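Local coordinates for protein azurocidin (Homo sapiens, PDB 1A7S) that binds heparin and Gram-negative lipopolysaccharide as a serine protease homolog of neutrophil granules, killing Gram-negative bacteria and attracting monocytes and fibroblasts, at residues T106-E118 with G176-V188. Residues are numbered along the deposited sequence; the frame is centred on the assembly and turned at random.
With NAG (2-acetamido-2-deoxy-beta-D-glucopyranose), chain C; EOH (ethanol), chain G.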
loop_
_atom_site.group_PDB
_atom_site.type_symbol
_atom_site.label_atom_id
_atom_site.label_comp_id
_atom_site.label_asym_id
_atom_site.label_seq_id
_atom_site.Cartn_x
_atom_site.Cartn_y
_atom_site.Cartn_z
ATOM N N THR A 106 10.681 -8.973 -0.642
ATOM C CA THR A 106 11.675 -8.051 -0.132
ATOM C C THR A 106 10.975 -6.966 0.707
ATOM O O THR A 106 9.758 -6.817 0.675
ATOM C CB THR A 106 12.366 -7.285 -1.341
ATOM O OG1 THR A 106 11.348 -6.504 -1.977
ATOM C CG2 THR A 106 13.057 -8.200 -2.259
ATOM N N ILE A 107 11.790 -6.253 1.462
ATOM C CA ILE A 107 11.326 -5.181 2.328
ATOM C C ILE A 107 11.475 -3.859 1.570
ATOM O O ILE A 107 12.504 -3.528 0.992
ATOM C CB ILE A 107 12.136 -5.157 3.634
ATOM C CG1 ILE A 107 11.834 -6.411 4.468
ATOM C CG2 ILE A 107 11.978 -3.868 4.406
ATOM C CD1 ILE A 107 12.847 -6.630 5.613
ATOM N N LEU A 108 10.436 -3.030 1.675
ATOM C CA LEU A 108 10.421 -1.693 1.089
ATOM C C LEU A 108 10.881 -0.681 2.167
ATOM O O LEU A 108 10.257 -0.604 3.210
ATOM C CB LEU A 108 8.973 -1.337 0.703
ATOM C CG LEU A 108 8.757 0.030 0.062
ATOM C CD1 LEU A 108 9.546 0.183 -1.207
ATOM C CD2 LEU A 108 7.276 0.240 -0.217
ATOM N N PRO A 109 11.935 0.070 1.896
ATOM C CA PRO A 109 12.434 1.034 2.887
ATOM C C PRO A 109 11.563 2.270 3.005
ATOM O O PRO A 109 10.822 2.634 2.089
ATOM C CB PRO A 109 13.834 1.437 2.326
ATOM C CG PRO A 109 13.853 1.027 0.931
ATOM C CD PRO A 109 12.838 -0.056 0.740
ATOM N N LEU A 110 11.675 2.902 4.163
ATOM C CA LEU A 110 10.854 4.035 4.540
ATOM C C LEU A 110 11.645 5.331 4.529
ATOM O O LEU A 110 12.833 5.342 4.802
ATOM C CB LEU A 110 10.326 3.830 5.979
ATOM C CG LEU A 110 9.514 2.578 6.241
ATOM C CD1 LEU A 110 9.284 2.392 7.736
ATOM C CD2 LEU A 110 8.131 2.698 5.547
ATOM N N PRO A 111 10.931 6.450 4.335
ATOM C CA PRO A 111 11.533 7.743 4.545
ATOM C C PRO A 111 11.790 7.967 6.034
ATOM O O PRO A 111 11.094 7.449 6.902
ATOM C CB PRO A 111 10.468 8.701 4.021
ATOM C CG PRO A 111 9.155 7.998 4.204
ATOM C CD PRO A 111 9.465 6.544 4.061
ATOM N N LEU A 112 12.754 8.847 6.308
ATOM C CA LEU A 112 12.982 9.334 7.654
ATOM C C LEU A 112 11.872 10.304 8.071
ATOM O O LEU A 112 11.181 10.898 7.209
ATOM C CB LEU A 112 14.353 10.057 7.757
ATOM C CG LEU A 112 15.575 9.184 7.555
ATOM C CD1 LEU A 112 16.800 10.028 7.388
ATOM C CD2 LEU A 112 15.781 8.206 8.713
ATOM N N GLN A 113 11.654 10.428 9.362
ATOM C CA GLN A 113 10.655 11.300 9.905
ATOM C C GLN A 113 10.745 12.671 9.290
ATOM O O GLN A 113 11.844 13.298 9.242
ATOM C CB GLN A 113 10.766 11.366 11.424
ATOM C CG GLN A 113 9.787 12.261 12.143
ATOM C CD GLN A 113 8.357 11.702 12.123
ATOM O OE1 GLN A 113 8.110 10.560 12.344
ATOM N NE2 GLN A 113 7.395 12.649 11.911
ATOM N N ASN A 114 9.645 13.216 8.832
ATOM C CA ASN A 114 9.518 14.538 8.290
ATOM C C ASN A 114 10.189 14.749 6.940
ATOM O O ASN A 114 10.221 15.841 6.412
ATOM C CB ASN A 114 9.912 15.662 9.250
ATOM C CG ASN A 114 9.070 15.761 10.467
ATOM O OD1 ASN A 114 7.946 15.214 10.537
ATOM N ND2 ASN A 114 9.573 16.424 11.507
ATOM N N ALA A 115 10.640 13.690 6.288
ATOM C CA ALA A 115 11.190 13.813 4.933
ATOM C C ALA A 115 10.025 14.306 4.008
ATOM O O ALA A 115 8.874 14.040 4.280
ATOM C CB ALA A 115 11.689 12.492 4.386
ATOM N N THR A 116 10.430 15.038 2.998
ATOM C CA THR A 116 9.541 15.613 2.034
ATOM C C THR A 116 9.791 15.076 0.642
ATOM O O THR A 116 10.874 14.650 0.299
ATOM C CB THR A 116 9.699 17.192 1.933
ATOM O OG1 THR A 116 11.058 17.509 1.711
ATOM C CG2 THR A 116 9.379 17.734 3.350
ATOM N N VAL A 117 8.760 15.195 -0.151
ATOM C CA VAL A 117 8.772 14.873 -1.566
ATOM C C VAL A 117 8.099 16.035 -2.292
ATOM O O VAL A 117 6.929 16.347 -2.069
ATOM C CB VAL A 117 8.079 13.553 -1.816
ATOM C CG1 VAL A 117 6.678 13.478 -1.239
ATOM C CG2 VAL A 117 8.224 13.066 -3.184
ATOM N N GLU A 118 8.879 16.786 -3.064
ATOM C CA GLU A 118 8.370 17.973 -3.705
ATOM C C GLU A 118 7.462 17.711 -4.882
ATOM O O GLU A 118 7.540 16.704 -5.570
ATOM C CB GLU A 118 9.473 18.960 -4.026
ATOM C CG GLU A 118 10.104 18.912 -5.359
ATOM C CD GLU A 118 11.354 19.738 -5.535
ATOM O OE1 GLU A 118 11.663 20.586 -4.689
ATOM O OE2 GLU A 118 12.034 19.604 -6.624
ATOM N N GLY A 176 -4.254 0.831 0.542
ATOM C CA GLY A 176 -3.149 0.302 1.245
ATOM C C GLY A 176 -1.882 0.086 0.510
ATOM O O GLY A 176 -0.799 -0.078 1.101
ATOM N N THR A 177 -1.911 0.053 -0.824
ATOM C CA THR A 177 -0.690 -0.169 -1.588
ATOM C C THR A 177 0.247 1.010 -1.522
ATOM O O THR A 177 -0.197 2.163 -1.376
ATOM C CB THR A 177 -1.065 -0.574 -3.058
ATOM O OG1 THR A 177 -0.085 -1.469 -3.539
ATOM C CG2 THR A 177 -1.197 0.627 -3.956
ATOM N N PRO A 178 1.549 0.827 -1.570
ATOM C CA PRO A 178 2.471 1.928 -1.356
ATOM C C PRO A 178 2.668 2.782 -2.609
ATOM O O PRO A 178 2.664 2.334 -3.739
ATOM C CB PRO A 178 3.771 1.203 -0.990
ATOM C CG PRO A 178 3.696 -0.102 -1.736
ATOM C CD PRO A 178 2.237 -0.496 -1.636
ATOM N N LEU A 179 2.936 4.028 -2.328
ATOM C CA LEU A 179 3.453 4.998 -3.325
ATOM C C LEU A 179 4.980 5.002 -3.132
ATOM O O LEU A 179 5.434 5.302 -2.021
ATOM C CB LEU A 179 2.884 6.412 -3.020
ATOM C CG LEU A 179 3.469 7.501 -3.951
ATOM C CD1 LEU A 179 2.922 7.329 -5.351
ATOM C CD2 LEU A 179 3.123 8.884 -3.395
ATOM N N VAL A 180 5.735 4.665 -4.196
ATOM C CA VAL A 180 7.157 4.596 -4.125
ATOM C C VAL A 180 7.768 5.750 -4.929
ATOM O O VAL A 180 7.513 5.862 -6.105
ATOM C CB VAL A 180 7.707 3.260 -4.654
ATOM C CG1 VAL A 180 9.185 3.251 -4.585
ATOM C CG2 VAL A 180 7.097 2.122 -3.792
ATOM N N CYS A 181 8.545 6.549 -4.242
ATOM C CA CYS A 181 9.246 7.673 -4.878
ATOM C C CYS A 181 10.698 7.587 -4.408
ATOM O O CYS A 181 10.944 7.471 -3.220
ATOM C CB CYS A 181 8.656 9.041 -4.468
ATOM S SG CYS A 181 6.888 9.198 -4.433
ATOM N N GLU A 182 11.651 7.662 -5.338
ATOM C CA GLU A 182 13.042 7.695 -5.004
ATOM C C GLU A 182 13.453 6.522 -4.073
ATOM O O GLU A 182 14.189 6.657 -3.136
ATOM C CB GLU A 182 13.452 9.023 -4.345
ATOM C CG GLU A 182 13.024 10.274 -5.076
ATOM C CD GLU A 182 13.234 11.623 -4.454
ATOM O OE1 GLU A 182 13.019 11.906 -3.259
ATOM O OE2 GLU A 182 13.517 12.507 -5.275
ATOM N N GLY A 183 12.841 5.383 -4.395
ATOM C CA GLY A 183 13.105 4.105 -3.738
ATOM C C GLY A 183 12.471 3.918 -2.398
ATOM O O GLY A 183 12.692 2.868 -1.772
ATOM N N LEU A 184 11.662 4.863 -1.915
ATOM C CA LEU A 184 11.094 4.824 -0.585
ATOM C C LEU A 184 9.561 4.824 -0.604
ATOM O O LEU A 184 8.940 5.406 -1.504
ATOM C CB LEU A 184 11.537 6.031 0.230
ATOM C CG LEU A 184 13.043 6.237 0.405
ATOM C CD1 LEU A 184 13.321 7.495 1.193
ATOM C CD2 LEU A 184 13.680 5.025 1.085
ATOM N N ALA A 185 8.994 4.245 0.446
ATOM C CA ALA A 185 7.506 4.254 0.640
ATOM C C ALA A 185 7.054 5.565 1.218
ATOM O O ALA A 185 6.944 5.784 2.414
ATOM C CB ALA A 185 7.151 3.113 1.602
ATOM N N HIS A 186 6.783 6.553 0.332
ATOM C CA HIS A 186 6.352 7.886 0.787
ATOM C C HIS A 186 4.866 7.955 0.987
ATOM O O HIS A 186 4.415 8.904 1.633
ATOM C CB HIS A 186 6.805 8.930 -0.265
ATOM C CG HIS A 186 8.172 9.444 -0.037
ATOM N ND1 HIS A 186 8.426 10.300 1.001
ATOM C CD2 HIS A 186 9.369 9.123 -0.647
ATOM C CE1 HIS A 186 9.754 10.571 0.957
ATOM N NE2 HIS A 186 10.310 9.861 -0.020
ATOM N N GLY A 187 4.075 7.008 0.495
ATOM C CA GLY A 187 2.680 7.051 0.671
ATOM C C GLY A 187 2.059 5.652 0.822
ATOM O O GLY A 187 2.622 4.680 0.425
ATOM N N VAL A 188 0.864 5.669 1.409
ATOM C CA VAL A 188 -0.006 4.509 1.516
ATOM C C VAL A 188 -1.352 4.898 0.867
ATOM O O VAL A 188 -1.948 5.880 1.283
ATOM C CB VAL A 188 -0.239 4.093 2.975
ATOM C CG1 VAL A 188 -1.303 3.008 3.065
ATOM C CG2 VAL A 188 1.073 3.577 3.587
HETATM C C1 NAG C . 8.842 16.631 12.679
HETATM C C2 NAG C . 9.813 16.864 13.882
HETATM C C3 NAG C . 8.922 17.054 15.141
HETATM C C4 NAG C . 7.991 18.243 14.872
HETATM C C5 NAG C . 7.102 17.898 13.622
HETATM C C6 NAG C . 6.100 18.920 13.272
HETATM C C7 NAG C . 11.855 15.475 13.951
HETATM C C8 NAG C . 12.420 14.183 14.305
HETATM N N2 NAG C . 10.512 15.599 14.111
HETATM O O3 NAG C . 9.789 17.364 16.241
HETATM O O4 NAG C . 7.127 18.371 16.013
HETATM O O5 NAG C . 8.049 17.778 12.504
HETATM O O6 NAG C . 6.703 20.152 12.964
HETATM O O7 NAG C . 12.524 16.371 13.695
HETATM C C1 EOH G . 4.569 0.120 -5.582
HETATM C C2 EOH G . 5.156 0.963 -6.646
HETATM O O EOH G . 3.119 0.213 -5.335
HETATM O O HOH W 1 12.379 13.743 -1.824
#
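Leu108 drives its CD2 methyl onto the 178-181/184-188 hairpin, between Pro178 and Ala185, 3.4 Å from Ala185 CB, tighter than ordinary van der Waals contact, and 3.7 Å from Pro178 CB. With CG anti to the backbone N (chi1 -180°), the branch lies over these two residues, while its tip meets that of Val180. Pro109 supplies the single direct hydrogen bond between the segments: Ala185 N donates to Pro109 O at 2.9 Å, nearly straight at 166°. The Pro109 ring crosses the Leu184 side chain at about a right angle, CB against CD2. Leu110 starts away from the hairpin, yet its CD2 still reaches the Ala185 methyl; its side chain also touches Ile213 of helix 210-218. At Pro111 the ring CD sits 3.1 Å from Ala185 O, which is buried without a hydrogen-bond partner; Ala185 itself is the central residue of an inverse gamma turn. Pro111 CG lies over one face of the imidazole, with CB 3.7 Å from His186 CE1, the two side chains sliding past each other in opposite directions. The type II turn from Leu112 to Ala115 then bends the chain and carries a glycan, with Asn114 ND2 bonded covalently to C1 of the sugar. Past it, Ala115 CB comes to the imidazole edge, and Val117 covers the opposite face, its CB 4.3 Å above the ring plane, while its CG2 approaches Cys181 CB at 4.2 Å. The ring thus lies between Pro111 and Val117, beside a classic beta bulge in which His186 and Gly187 both face Leu179. Leu108 also touches Ala29 in the first barrel. Lying between strand 91-95 of that barrel and strand 122-127 of the second, 106-118 is part of the linker between the two beta barrels of the chymotrypsin fold, laid along a hairpin of the second.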